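Local coordinates for folylpolyglutamate synthase protein FOLC (Mycobacterium tuberculosis, PDB 2VOS), which probably catalyses the ATP-dependent addition of glutamate to dihydropteroate and to tetrahydrofolate, building folylpolyglutamates, at residues K75-R80 and P336-R341; V193-S198 and A302-A307; L277-L282 and S287-P292; G295-H300 and A363-H368; P396-V401 and V467-V472. All coordinates share one frame; numbering follows the deposited sequence.

Interaction 1 (K75-R80 and P336-R341); sequences KTSVAR and PGRLER. With CO (cobalt (II) ion), chain E; ADP (adenosine-5'-diphosphate), chain B.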
# COMPACT_ATOMS: atom_id res chain seq x y z
N LYS A 75 -0.57 3.30 3.05
CA LYS A 75 -1.87 2.64 3.35
C LYS A 75 -1.68 1.13 3.54
O LYS A 75 -2.19 0.55 4.51
CB LYS A 75 -2.99 2.82 2.30
CG LYS A 75 -3.48 4.32 2.05
CD LYS A 75 -4.60 4.33 1.01
CE LYS A 75 -4.07 3.97 -0.41
NZ LYS A 75 -2.85 4.79 -0.81
N THR A 76 -1.09 0.49 2.53
CA THR A 76 -0.93 -0.97 2.58
C THR A 76 -0.07 -1.38 3.78
O THR A 76 -0.39 -2.34 4.49
CB THR A 76 -0.34 -1.54 1.25
OG1 THR A 76 -1.39 -1.45 0.29
CG2 THR A 76 -0.02 -3.06 1.43
N SER A 77 1.05 -0.69 3.97
CA SER A 77 1.91 -1.05 5.10
C SER A 77 1.16 -0.89 6.45
O SER A 77 1.27 -1.74 7.36
CB SER A 77 3.13 -0.14 5.12
OG SER A 77 4.06 -0.47 4.10
N VAL A 78 0.40 0.21 6.60
CA VAL A 78 -0.39 0.42 7.83
C VAL A 78 -1.44 -0.67 7.96
O VAL A 78 -1.70 -1.17 9.07
CB VAL A 78 -1.07 1.85 7.88
CG1 VAL A 78 -2.11 1.92 9.09
CG2 VAL A 78 0.04 2.93 8.08
N ALA A 79 -2.09 -1.04 6.84
CA ALA A 79 -3.14 -2.08 6.89
C ALA A 79 -2.52 -3.36 7.43
O ALA A 79 -3.10 -4.03 8.26
CB ALA A 79 -3.71 -2.35 5.51
N ARG A 80 -1.34 -3.72 6.91
CA ARG A 80 -0.69 -4.97 7.37
C ARG A 80 -0.21 -4.93 8.83
O ARG A 80 -0.22 -5.99 9.48
CB ARG A 80 0.47 -5.35 6.49
CG ARG A 80 -0.05 -5.62 5.00
CD ARG A 80 1.16 -5.94 4.09
NE ARG A 80 1.79 -7.25 4.40
CZ ARG A 80 1.46 -8.42 3.83
NH1 ARG A 80 0.49 -8.50 2.92
NH2 ARG A 80 2.10 -9.53 4.18
N PRO A 336 5.63 -6.86 1.88
CA PRO A 336 6.29 -7.33 0.69
C PRO A 336 6.38 -6.19 -0.32
O PRO A 336 5.48 -5.37 -0.42
CB PRO A 336 5.40 -8.42 0.14
CG PRO A 336 4.32 -8.72 1.28
CD PRO A 336 4.41 -7.63 2.26
N GLY A 337 7.50 -6.13 -1.00
CA GLY A 337 7.72 -5.09 -2.01
C GLY A 337 7.88 -3.70 -1.46
O GLY A 337 7.88 -2.77 -2.25
N ARG A 338 7.99 -3.52 -0.12
CA ARG A 338 8.37 -2.19 0.45
C ARG A 338 9.77 -2.29 1.07
O ARG A 338 9.97 -2.87 2.16
CB ARG A 338 7.35 -1.67 1.49
CG ARG A 338 6.04 -1.13 0.85
CD ARG A 338 5.41 -2.17 -0.06
NE ARG A 338 4.06 -1.84 -0.52
CZ ARG A 338 3.30 -2.62 -1.30
NH1 ARG A 338 3.71 -3.81 -1.74
NH2 ARG A 338 2.09 -2.22 -1.66
N LEU A 339 10.75 -1.78 0.31
CA LEU A 339 12.15 -1.89 0.65
C LEU A 339 12.48 -3.30 1.13
O LEU A 339 13.02 -3.50 2.23
CB LEU A 339 12.49 -0.89 1.74
CG LEU A 339 13.55 0.21 1.60
CD1 LEU A 339 14.45 0.17 0.41
CD2 LEU A 339 12.90 1.56 1.89
N GLU A 340 12.11 -4.28 0.31
CA GLU A 340 12.25 -5.66 0.69
C GLU A 340 13.50 -6.22 -0.01
O GLU A 340 13.65 -6.09 -1.23
CB GLU A 340 11.01 -6.47 0.27
CG GLU A 340 11.04 -7.92 0.78
CD GLU A 340 9.87 -8.73 0.26
OE1 GLU A 340 9.19 -8.25 -0.67
OE2 GLU A 340 9.67 -9.87 0.73
N ARG A 341 14.38 -6.86 0.73
CA ARG A 341 15.61 -7.41 0.17
C ARG A 341 15.38 -8.77 -0.40
O ARG A 341 14.91 -9.67 0.33
CB ARG A 341 16.62 -7.59 1.29
CG ARG A 341 17.50 -6.40 1.52
CD ARG A 341 18.84 -6.82 2.22
NE ARG A 341 18.68 -7.71 3.39
CZ ARG A 341 19.67 -8.43 3.93
NH1 ARG A 341 20.93 -8.33 3.46
NH2 ARG A 341 19.42 -9.24 4.96
CO CO E . -1.75 0.18 -1.12
PB ADP B . 0.03 2.74 -0.29
O1B ADP B . -0.76 1.50 0.04
O2B ADP B . 0.32 2.88 -1.76
O3B ADP B . -0.43 4.01 0.35
PA ADP B . 2.42 1.31 0.72
O1A ADP B . 2.14 0.25 -0.33
O2A ADP B . 2.72 1.03 2.18
O3A ADP B . 1.46 2.61 0.48
O5' ADP B . 3.82 1.95 0.19
C5' ADP B . 4.11 2.27 -1.18
C4' ADP B . 5.52 2.91 -1.17
O4' ADP B . 5.45 4.17 -0.45
C3' ADP B . 6.56 2.13 -0.36
O3' ADP B . 7.37 1.34 -1.20
C2' ADP B . 7.49 3.12 0.28
O2' ADP B . 8.41 3.57 -0.78
C1' ADP B . 6.60 4.32 0.42
N9 ADP B . 5.98 4.54 1.76
C8 ADP B . 5.23 3.72 2.56
N7 ADP B . 4.83 4.39 3.68
C5 ADP B . 5.25 5.68 3.53
C6 ADP B . 5.15 6.93 4.30
N6 ADP B . 4.50 6.96 5.48
N1 ADP B . 5.77 8.00 3.79
C2 ADP B . 6.49 8.03 2.64
N3 ADP B . 6.61 6.93 1.85
C4 ADP B . 6.02 5.77 2.29
O HOH W 1 0.04 -0.24 -2.13
O HOH W 2 -2.31 1.64 -2.61
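The CD atom of Pro336 sits over one face of the Arg80 guanidinium, 3.4 Å from NE of Arg80, while Arg80 NH2 is hydrogen-bonded to Gln487 O and Thr334 OG1. Thr76 CG2 covers a face of the Arg338 guanidinium, the two side chains crossing at about a right angle, 3.8 Å between CG2 of Thr76 and NH2 of Arg338. No hydrogen bond joins the segments directly; they meet mainly by sharing the ADP phosphates. Lys75 and Thr76 close the P-loop of the Mur ligase middle domain and begin helix 75-88. Lys75 holds ADP O3B with both N and NZ, Thr76 N gives a 2.7 Å hydrogen bond to ADP O1B, and Ser77 grips ADP O2A with both N and OG. From the 336-341 side, Arg338 meets ADP O1A with NE and NH2, each at 2.8 Å, as a two-pronged donor; its third nitrogen, NH1, bonds Pro336 O at 2.7 Å, which fixes the rotation of the guanidinium. Metal coordination completes the site: cobalt is bound by Thr76 OG1 at 2.2 Å, by ADP O1B, by two waters, and by Ser98 and Glu174. One of these waters also donates to ADP O1A and accepts a weak bond from Arg338 NH2.

Interaction 2 (V193-S198 and A302-A307); sequences VITPIS and AVLALA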
# COMPACT_ATOMS: atom_id res chain seq x y z
N VAL A 193 -8.57 5.78 9.30
CA VAL A 193 -7.21 6.11 9.46
C VAL A 193 -6.81 6.88 8.25
O VAL A 193 -7.11 6.43 7.10
CB VAL A 193 -6.40 4.81 9.52
CG1 VAL A 193 -4.90 5.06 9.66
CG2 VAL A 193 -6.94 3.89 10.66
N ILE A 194 -6.10 7.99 8.45
CA ILE A 194 -5.63 8.79 7.29
C ILE A 194 -4.10 8.89 7.34
O ILE A 194 -3.55 9.61 8.15
CB ILE A 194 -6.21 10.24 7.27
CG1 ILE A 194 -7.72 10.24 7.55
CG2 ILE A 194 -5.86 10.96 5.86
CD1 ILE A 194 -8.61 9.57 6.47
N THR A 195 -3.42 8.17 6.47
CA THR A 195 -2.00 8.23 6.36
C THR A 195 -1.56 9.50 5.60
O THR A 195 -2.39 10.24 5.03
CB THR A 195 -1.48 6.95 5.66
OG1 THR A 195 -1.67 7.04 4.24
CG2 THR A 195 -2.17 5.67 6.16
N PRO A 196 -0.25 9.74 5.54
CA PRO A 196 0.20 11.00 4.92
C PRO A 196 -0.31 11.19 3.52
O PRO A 196 -0.23 10.29 2.71
CB PRO A 196 1.73 10.88 4.92
CG PRO A 196 1.97 10.01 6.28
CD PRO A 196 0.88 8.94 6.06
N ILE A 197 -0.75 12.41 3.24
CA ILE A 197 -1.28 12.76 1.93
C ILE A 197 -0.28 13.64 1.13
O ILE A 197 0.32 14.57 1.67
CB ILE A 197 -2.64 13.47 2.13
CG1 ILE A 197 -3.66 12.47 2.70
CG2 ILE A 197 -3.11 14.10 0.83
CD1 ILE A 197 -4.90 13.15 3.30
N SER A 198 -0.11 13.36 -0.17
CA SER A 198 0.74 14.17 -1.06
C SER A 198 0.27 13.85 -2.46
O SER A 198 -0.83 13.36 -2.62
CB SER A 198 2.22 13.86 -0.88
OG SER A 198 2.44 12.49 -1.16
N ALA A 302 4.08 2.61 11.75
CA ALA A 302 3.87 1.84 12.99
C ALA A 302 3.09 2.55 14.05
O ALA A 302 2.13 2.02 14.61
CB ALA A 302 5.21 1.37 13.55
N VAL A 303 3.46 3.78 14.39
CA VAL A 303 2.74 4.39 15.51
C VAL A 303 1.31 4.74 15.06
O VAL A 303 0.38 4.74 15.86
CB VAL A 303 3.45 5.69 16.01
CG1 VAL A 303 3.31 6.81 14.98
CG2 VAL A 303 2.89 6.10 17.37
N LEU A 304 1.12 5.01 13.77
CA LEU A 304 -0.22 5.26 13.29
C LEU A 304 -1.10 4.00 13.42
O LEU A 304 -2.27 4.08 13.80
CB LEU A 304 -0.15 5.68 11.80
CG LEU A 304 -1.48 6.08 11.19
CD1 LEU A 304 -2.10 7.27 11.98
CD2 LEU A 304 -1.20 6.56 9.68
N ALA A 305 -0.53 2.83 13.04
CA ALA A 305 -1.22 1.54 13.17
C ALA A 305 -1.52 1.24 14.65
O ALA A 305 -2.62 0.72 15.01
CB ALA A 305 -0.35 0.44 12.58
N LEU A 306 -0.55 1.51 15.52
CA LEU A 306 -0.76 1.28 16.95
C LEU A 306 -1.95 2.13 17.46
O LEU A 306 -2.89 1.60 18.06
CB LEU A 306 0.51 1.57 17.72
CG LEU A 306 0.39 1.68 19.26
CD1 LEU A 306 0.08 0.26 19.76
CD2 LEU A 306 1.72 2.18 19.90
N ALA A 307 -1.92 3.44 17.23
CA ALA A 307 -3.00 4.32 17.67
C ALA A 307 -4.35 3.85 17.10
O ALA A 307 -5.35 3.81 17.83
CB ALA A 307 -2.69 5.78 17.25
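Leu304 overlaps Val193 and Thr195 with its branched end, and it supplies more than half of the surface buried here. Its CG stands anti to the backbone N (chi1 -175°), which carries the isobutyl group off the helix and toward the end of the strand. There the CD2 methyl does most of the touching: Leu304 CD2 lies 3.8 Å from Thr195 CG2. The same Leu304 CD2 is 4.1 Å from the carbonyl oxygen Ile194 O. The Thr195 and Leu304 side chains cross at about a right angle. Val193 meets the same leucine differently, sliding past it in the opposite direction, with its CG1 methyl 3.9 Å from Leu304 CG. No hydrogen bond links the segments, and the contact is buried van der Waals packing throughout. The hydroxyl of Thr195 is used elsewhere: OG1 is hydrogen-bonded to Asn73 O, with a weak second bond to Ala70 O, while CG2 is left to face the leucine. The bond to Asn73 ties the end of the strand to the nucleotide-binding loop, since Asn73 is an ADP-binding residue. Strand 191-194 runs parallel to strand 66-70 on one side and to strand 231-234 on the other in the central sheet of the Mur ligase middle domain. Helix 296-312 packs near the end of that strand, beside helix 75-88, where Ala305 touches Met81 and Val82, and its Leu306 turns to Phe330 of helix 323-331.

Interaction 3 (L277-L282 and S287-P292); sequences LQLQGL and SDIYLP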
# COMPACT_ATOMS: atom_id res chain seq x y z
N LEU A 277 11.96 0.71 18.18
CA LEU A 277 11.18 1.91 18.44
C LEU A 277 10.73 2.05 19.88
O LEU A 277 10.46 1.06 20.57
CB LEU A 277 9.89 1.89 17.54
CG LEU A 277 10.16 1.58 16.06
CD1 LEU A 277 8.80 1.44 15.26
CD2 LEU A 277 10.99 2.66 15.46
N GLN A 278 10.57 3.28 20.32
CA GLN A 278 9.80 3.55 21.50
C GLN A 278 8.65 4.45 21.07
O GLN A 278 8.89 5.57 20.55
CB GLN A 278 10.66 4.32 22.55
CG GLN A 278 9.85 4.51 23.82
CD GLN A 278 10.66 5.17 24.92
OE1 GLN A 278 11.15 6.31 24.75
NE2 GLN A 278 10.79 4.47 26.07
N LEU A 279 7.42 3.99 21.28
CA LEU A 279 6.24 4.71 20.78
C LEU A 279 5.35 5.20 21.91
O LEU A 279 5.00 4.43 22.81
CB LEU A 279 5.44 3.78 19.87
CG LEU A 279 6.16 3.15 18.65
CD1 LEU A 279 5.23 2.16 17.83
CD2 LEU A 279 6.70 4.22 17.70
N GLN A 280 4.92 6.45 21.82
CA GLN A 280 3.81 6.89 22.64
C GLN A 280 2.48 6.67 21.89
O GLN A 280 2.23 7.30 20.84
CB GLN A 280 3.96 8.34 23.01
CG GLN A 280 2.81 8.83 23.91
CD GLN A 280 3.25 9.98 24.70
OE1 GLN A 280 4.32 9.94 25.31
NE2 GLN A 280 2.45 11.05 24.69
N GLY A 281 1.68 5.73 22.37
CA GLY A 281 0.37 5.46 21.81
C GLY A 281 -0.68 6.21 22.62
O GLY A 281 -0.34 6.97 23.58
N LEU A 282 -1.95 5.94 22.34
CA LEU A 282 -3.04 6.59 23.11
C LEU A 282 -3.10 6.16 24.59
O LEU A 282 -3.53 6.92 25.44
CB LEU A 282 -4.39 6.28 22.46
CG LEU A 282 -4.48 6.58 20.98
CD1 LEU A 282 -5.85 6.24 20.54
CD2 LEU A 282 -4.22 8.10 20.74
N SER A 287 7.73 0.28 24.77
CA SER A 287 9.20 0.30 24.56
C SER A 287 9.76 -0.95 23.89
O SER A 287 9.11 -1.95 23.92
CB SER A 287 9.90 0.44 25.92
OG SER A 287 9.42 1.63 26.55
N ASP A 288 10.98 -0.88 23.35
CA ASP A 288 11.67 -2.02 22.76
C ASP A 288 10.82 -2.72 21.71
O ASP A 288 10.75 -3.95 21.67
CB ASP A 288 12.06 -3.05 23.82
CG ASP A 288 13.26 -4.01 23.34
OD1 ASP A 288 14.15 -3.54 22.52
OD2 ASP A 288 13.33 -5.22 23.82
N ILE A 289 10.16 -1.94 20.87
CA ILE A 289 9.46 -2.50 19.75
C ILE A 289 10.46 -2.76 18.61
O ILE A 289 11.02 -1.81 18.05
CB ILE A 289 8.38 -1.57 19.28
CG1 ILE A 289 7.28 -1.52 20.35
CG2 ILE A 289 7.77 -2.10 17.95
CD1 ILE A 289 6.33 -0.36 20.17
N TYR A 290 10.68 -4.03 18.28
CA TYR A 290 11.47 -4.34 17.11
C TYR A 290 10.56 -4.44 15.90
O TYR A 290 9.59 -5.22 15.91
CB TYR A 290 12.28 -5.64 17.31
CG TYR A 290 13.01 -6.03 16.02
CD1 TYR A 290 14.17 -5.37 15.62
CD2 TYR A 290 12.54 -7.07 15.22
CE1 TYR A 290 14.85 -5.73 14.42
CE2 TYR A 290 13.22 -7.44 13.98
CZ TYR A 290 14.36 -6.75 13.61
OH TYR A 290 15.06 -7.09 12.46
N LEU A 291 10.85 -3.63 14.87
CA LEU A 291 10.04 -3.70 13.65
C LEU A 291 10.97 -4.18 12.53
O LEU A 291 11.97 -3.50 12.26
CB LEU A 291 9.54 -2.28 13.32
CG LEU A 291 8.67 -2.22 12.04
CD1 LEU A 291 7.32 -2.89 12.28
CD2 LEU A 291 8.49 -0.77 11.66
N PRO A 292 10.70 -5.35 11.93
CA PRO A 292 11.65 -5.82 10.91
C PRO A 292 11.46 -5.13 9.50
O PRO A 292 11.34 -5.84 8.48
CB PRO A 292 11.38 -7.31 10.83
CG PRO A 292 9.84 -7.41 11.05
CD PRO A 292 9.56 -6.27 12.09
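Leu277 N donates to Ile289 O at 2.7 Å, and the return bond from Ile289 N to Leu277 O, at 3.0 Å, closes the ring of an antiparallel hydrogen-bonded pair. The strands stay paired, Leu279 with Tyr286 and Leu291 with Gln275, but an extra residue at Ser287-Asp288 makes a beta bulge, and the short axes are turned by 116°. A third bond is made by side chains: Gln278 NE2 reaches Ser287 OG at 3.2 Å, nearly straight (174°) and in the plane of the amide. The extended glutamine chain brings the amide to the serine, while OE1 of the same amide is hydrogen-bonded to Arg267 NH1 of strand 264-271.

Leu277 and Ile289 project to the same face of the sheet. On it Leu279 CD1 packs 3.6 Å from Ile289 CD1, the two side chains crossing at about a right angle, and Leu277 CD1 lies 4.2 Å from Leu291 CD2. This apolar face is covered by helices: Leu277 touches Ala299 and Ala302, and Ile289 and Leu291 touch Phe330. Asp288, by contrast, is exposed. Strands 274-281 and 284-291 form a beta hairpin, which with strand 264-271 makes the small three-stranded antiparallel sheet of the middle domain.

Interaction 4 (G295-H300 and A363-H368); sequences GEHQAH and AQTLAH. With ADP (adenosine-5'-diphosphate), chain B.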
# COMPACT_ATOMS: atom_id res chain seq x y z
N GLY A 295 13.38 1.98 7.24
CA GLY A 295 12.87 3.28 6.85
C GLY A 295 12.24 4.05 8.01
O GLY A 295 11.44 3.49 8.75
N GLU A 296 12.62 5.32 8.15
CA GLU A 296 11.95 6.17 9.13
C GLU A 296 10.44 6.22 8.85
O GLU A 296 9.62 6.29 9.76
CB GLU A 296 12.54 7.60 9.17
CG GLU A 296 11.83 8.42 10.29
CD GLU A 296 12.11 9.89 10.26
OE1 GLU A 296 13.19 10.28 9.71
OE2 GLU A 296 11.26 10.66 10.80
N HIS A 297 10.05 6.24 7.59
CA HIS A 297 8.62 6.28 7.29
C HIS A 297 7.87 5.10 7.89
O HIS A 297 6.68 5.23 8.25
CB HIS A 297 8.35 6.28 5.79
CG HIS A 297 9.01 5.15 5.04
ND1 HIS A 297 10.37 5.09 4.85
CD2 HIS A 297 8.48 4.11 4.33
CE1 HIS A 297 10.66 4.00 4.14
NE2 HIS A 297 9.53 3.44 3.75
N GLN A 298 8.51 3.93 7.96
CA GLN A 298 7.83 2.79 8.59
C GLN A 298 7.64 2.97 10.12
O GLN A 298 6.74 2.42 10.71
CB GLN A 298 8.49 1.44 8.24
CG GLN A 298 8.44 1.16 6.70
CD GLN A 298 7.04 0.81 6.22
OE1 GLN A 298 6.07 0.90 6.96
NE2 GLN A 298 6.93 0.35 4.98
N ALA A 299 8.50 3.73 10.77
CA ALA A 299 8.26 4.04 12.18
C ALA A 299 6.98 4.86 12.34
O ALA A 299 6.23 4.68 13.30
CB ALA A 299 9.50 4.82 12.81
N HIS A 300 6.73 5.75 11.39
CA HIS A 300 5.54 6.61 11.45
C HIS A 300 4.28 5.81 11.14
O HIS A 300 3.23 6.02 11.76
CB HIS A 300 5.70 7.82 10.49
CG HIS A 300 6.69 8.81 11.01
ND1 HIS A 300 6.48 9.50 12.19
CD2 HIS A 300 7.93 9.14 10.59
CE1 HIS A 300 7.56 10.22 12.47
NE2 HIS A 300 8.45 10.01 11.52
N ALA A 363 14.94 6.87 -0.98
CA ALA A 363 16.31 7.39 -1.14
C ALA A 363 16.90 7.65 0.26
O ALA A 363 18.05 7.30 0.54
CB ALA A 363 16.30 8.71 -1.98
N GLN A 364 16.10 8.26 1.15
CA GLN A 364 16.61 8.56 2.48
C GLN A 364 17.00 7.28 3.24
O GLN A 364 18.01 7.27 3.97
CB GLN A 364 15.59 9.30 3.30
CG GLN A 364 15.47 10.76 2.92
CD GLN A 364 14.39 11.42 3.74
OE1 GLN A 364 14.58 11.63 4.94
NE2 GLN A 364 13.23 11.67 3.12
N THR A 365 16.17 6.25 3.10
CA THR A 365 16.42 4.97 3.77
C THR A 365 17.72 4.32 3.25
O THR A 365 18.56 3.83 4.04
CB THR A 365 15.24 4.01 3.56
OG1 THR A 365 14.04 4.65 4.02
CG2 THR A 365 15.43 2.68 4.38
N LEU A 366 17.91 4.31 1.94
CA LEU A 366 19.09 3.73 1.33
C LEU A 366 20.36 4.44 1.81
O LEU A 366 21.38 3.81 2.07
CB LEU A 366 19.03 3.83 -0.21
CG LEU A 366 17.98 2.92 -0.87
CD1 LEU A 366 17.74 3.38 -2.31
CD2 LEU A 366 18.36 1.42 -0.76
N ALA A 367 20.27 5.76 1.98
CA ALA A 367 21.41 6.59 2.40
C ALA A 367 21.65 6.54 3.93
O ALA A 367 22.80 6.61 4.41
CB ALA A 367 21.16 8.02 1.95
N HIS A 368 20.57 6.45 4.69
CA HIS A 368 20.71 6.53 6.12
C HIS A 368 20.86 5.22 6.86
O HIS A 368 21.40 5.21 7.96
CB HIS A 368 19.50 7.26 6.72
CG HIS A 368 19.33 8.66 6.23
ND1 HIS A 368 18.15 9.35 6.37
CD2 HIS A 368 20.20 9.51 5.63
CE1 HIS A 368 18.29 10.56 5.87
NE2 HIS A 368 19.52 10.69 5.43
PB ADP B . 0.03 2.74 -0.29
O1B ADP B . -0.76 1.50 0.04
O2B ADP B . 0.32 2.88 -1.76
O3B ADP B . -0.43 4.01 0.35
PA ADP B . 2.42 1.31 0.72
O1A ADP B . 2.14 0.25 -0.33
O2A ADP B . 2.72 1.03 2.18
O3A ADP B . 1.46 2.61 0.48
O5' ADP B . 3.82 1.95 0.19
C5' ADP B . 4.11 2.27 -1.18
C4' ADP B . 5.52 2.91 -1.17
O4' ADP B . 5.45 4.17 -0.45
C3' ADP B . 6.56 2.13 -0.36
O3' ADP B . 7.37 1.34 -1.20
C2' ADP B . 7.49 3.12 0.28
O2' ADP B . 8.41 3.57 -0.78
C1' ADP B . 6.60 4.32 0.42
N9 ADP B . 5.98 4.54 1.76
C8 ADP B . 5.23 3.72 2.56
N7 ADP B . 4.83 4.39 3.68
C5 ADP B . 5.25 5.68 3.53
C6 ADP B . 5.15 6.93 4.30
N6 ADP B . 4.50 6.96 5.48
N1 ADP B . 5.77 8.00 3.79
C2 ADP B . 6.49 8.03 2.64
N3 ADP B . 6.61 6.93 1.85
C4 ADP B . 6.02 5.77 2.29
O HOH W 3 14.49 6.50 6.34
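Thr365 fits against Gly295 and His297 where the start of helix 296-312, in the Mur ligase middle domain, meets helix 356-368 of the glutamate ligase domain, so the contact bridges two domains beside the adenine pocket. The tight part is built on glycine. With no side chain on Gly295, both branches of Thr365 come close: OG1 lies 3.4 Å from Gly295 CA and CG2 3.6 Å from Gly295 N. At phi 116° and psi 132° a CB on Gly295 would be jammed against the preceding carbonyl O and would run into the His297 ring, so the position calls for glycine. Thr365 OG1 also meets the His297 ring at its edge, in plane, 3.4 Å from CE1, a van der Waals contact with a ring carbon; the hydroxyl is hydrogen-bonded to Ala361 O in its own helix. His297 stands with CG between its backbone N and carbonyl carbon (chi1 54°), a placement that brings its side chain against the adenine, CB lying 3.6 Å from ADP C6.

The other side is looser and wet. A water accepts from Glu296 N and donates to Thr365 OG1, bridging the two helices. Glu296 and Gln364 are exposed, and neither makes a close contact across the segments. Glu296 instead reaches forward one turn along its own helix: its OE2 takes a hydrogen bond from His300 NE2 at 3.0 Å, through its anti lone pair and in the plane of the imidazole.

Interaction 5 (P396-V401 and V467-V472); sequences PVFDSV and VITGSV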
# COMPACT_ATOMS: atom_id res chain seq x y z
N PRO A 396 20.06 11.53 -6.27
CA PRO A 396 21.15 11.59 -5.29
C PRO A 396 21.64 10.22 -4.76
O PRO A 396 22.71 10.17 -4.14
CB PRO A 396 20.54 12.40 -4.14
CG PRO A 396 19.42 13.23 -4.80
CD PRO A 396 18.85 12.22 -5.78
N VAL A 397 20.94 9.12 -5.02
CA VAL A 397 21.44 7.88 -4.45
C VAL A 397 21.77 6.80 -5.46
O VAL A 397 22.45 5.81 -5.12
CB VAL A 397 20.44 7.29 -3.36
CG1 VAL A 397 20.46 8.13 -2.11
CG2 VAL A 397 18.99 7.16 -3.96
N PHE A 398 21.19 6.88 -6.65
CA PHE A 398 21.47 5.89 -7.70
C PHE A 398 22.65 6.44 -8.53
O PHE A 398 22.52 7.47 -9.26
CB PHE A 398 20.26 5.65 -8.64
CG PHE A 398 19.06 4.94 -7.98
CD1 PHE A 398 19.18 4.33 -6.76
CD2 PHE A 398 17.83 4.82 -8.67
CE1 PHE A 398 18.12 3.66 -6.19
CE2 PHE A 398 16.73 4.16 -8.11
CZ PHE A 398 16.87 3.56 -6.87
N ASP A 399 23.76 5.72 -8.50
CA ASP A 399 24.90 6.08 -9.34
C ASP A 399 24.50 6.03 -10.81
O ASP A 399 24.93 6.88 -11.64
CB ASP A 399 26.04 5.09 -9.07
CG ASP A 399 26.59 5.28 -7.71
OD1 ASP A 399 27.42 6.23 -7.59
OD2 ASP A 399 26.11 4.59 -6.75
N SER A 400 23.70 5.02 -11.16
CA SER A 400 23.07 5.04 -12.47
C SER A 400 21.74 4.36 -12.44
O SER A 400 21.37 3.73 -11.44
CB SER A 400 23.98 4.48 -13.59
OG SER A 400 24.15 3.10 -13.44
N VAL A 401 21.01 4.44 -13.54
CA VAL A 401 19.71 3.84 -13.60
C VAL A 401 19.55 3.07 -14.92
O VAL A 401 20.08 3.50 -15.96
CB VAL A 401 18.65 4.92 -13.35
CG1 VAL A 401 18.71 6.04 -14.47
CG2 VAL A 401 17.28 4.32 -13.17
N VAL A 467 18.41 -1.55 -7.00
CA VAL A 467 17.14 -1.19 -6.40
C VAL A 467 16.10 -1.12 -7.51
O VAL A 467 16.21 -0.33 -8.47
CB VAL A 467 17.23 0.17 -5.71
CG1 VAL A 467 15.86 0.51 -5.12
CG2 VAL A 467 18.30 0.11 -4.63
N ILE A 468 15.15 -2.03 -7.42
CA ILE A 468 14.14 -2.17 -8.48
C ILE A 468 12.88 -1.46 -7.98
O ILE A 468 12.26 -1.88 -6.98
CB ILE A 468 13.85 -3.68 -8.71
CG1 ILE A 468 15.18 -4.39 -9.02
CG2 ILE A 468 12.69 -3.92 -9.74
CD1 ILE A 468 15.13 -5.93 -8.88
N THR A 469 12.43 -0.42 -8.70
CA THR A 469 11.37 0.42 -8.13
C THR A 469 10.62 1.18 -9.25
O THR A 469 10.88 0.97 -10.46
CB THR A 469 12.01 1.40 -7.10
OG1 THR A 469 11.00 2.08 -6.38
CG2 THR A 469 12.93 2.50 -7.81
N GLY A 470 9.68 2.05 -8.84
CA GLY A 470 9.06 2.96 -9.82
C GLY A 470 7.56 2.71 -9.92
O GLY A 470 6.78 3.61 -10.34
N SER A 471 7.14 1.50 -9.52
CA SER A 471 5.77 1.10 -9.62
C SER A 471 5.53 -0.13 -8.75
O SER A 471 6.44 -0.93 -8.50
CB SER A 471 5.46 0.79 -11.10
OG SER A 471 4.19 0.23 -11.27
N VAL A 472 4.30 -0.30 -8.31
CA VAL A 472 3.88 -1.58 -7.71
C VAL A 472 4.13 -2.75 -8.66
O VAL A 472 4.61 -3.82 -8.25
CB VAL A 472 2.36 -1.54 -7.35
CG1 VAL A 472 1.94 -2.88 -6.77
CG2 VAL A 472 2.14 -0.43 -6.32
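Phe398 has CG beside its backbone N (chi1 -69°), which swings the ring toward strand 464-469. There Val467, with CG1 anti to N (chi1 179°), offers its CB and both methyls. Val467 CB sits 3.6 Å from both CE1 and CZ of Phe398, and Val467 CG1 is 3.7 Å from Phe398 CZ, the two side chains crossing at about a right angle. Thr469 CG2 comes to the ring edge, near its plane, 4.2 Å from Phe398 CE2.

The residues belong to the glutamate ligase domain, where strand 374-379 lies between 464-469 and 400-403 in a mixed sheet. Phe398 precedes strand 400-403, and its ring also meets Leu366 of helix 356-368, which covers the same hydrophobic layer.

Thr469 divides its work: its methyl joins this layer while OG1 is hydrogen-bonded to Asp351 O, the backbone of an ADP-binding residue. With no polar bond between the segments, cohesion here rests on dispersion and the exclusion of water.

In the fold
Interactions 1 and 4 join the two domains around ADP, the first at its phosphates and cobalt through charge and metal bonds, the second at its adenine through close packing and a bridging water. They touch each other, as Ser77 OG lies 3.1 Å from Gln298 NE2. Interactions 2 and 4 share helix 296-312, and 2 also packs against helix 75-88 of interaction 1. Interactions 2 and 5 are buried and held by packing alone, without hydrogen bonds between their segments, one in each domain, with centres about 25 Å apart. Interaction 3 is the most peripheral, its centre about 21 Å from that of the chain; it combines backbone pairing and a side-chain bond with an apolar face against helices 296-312 and 323-331.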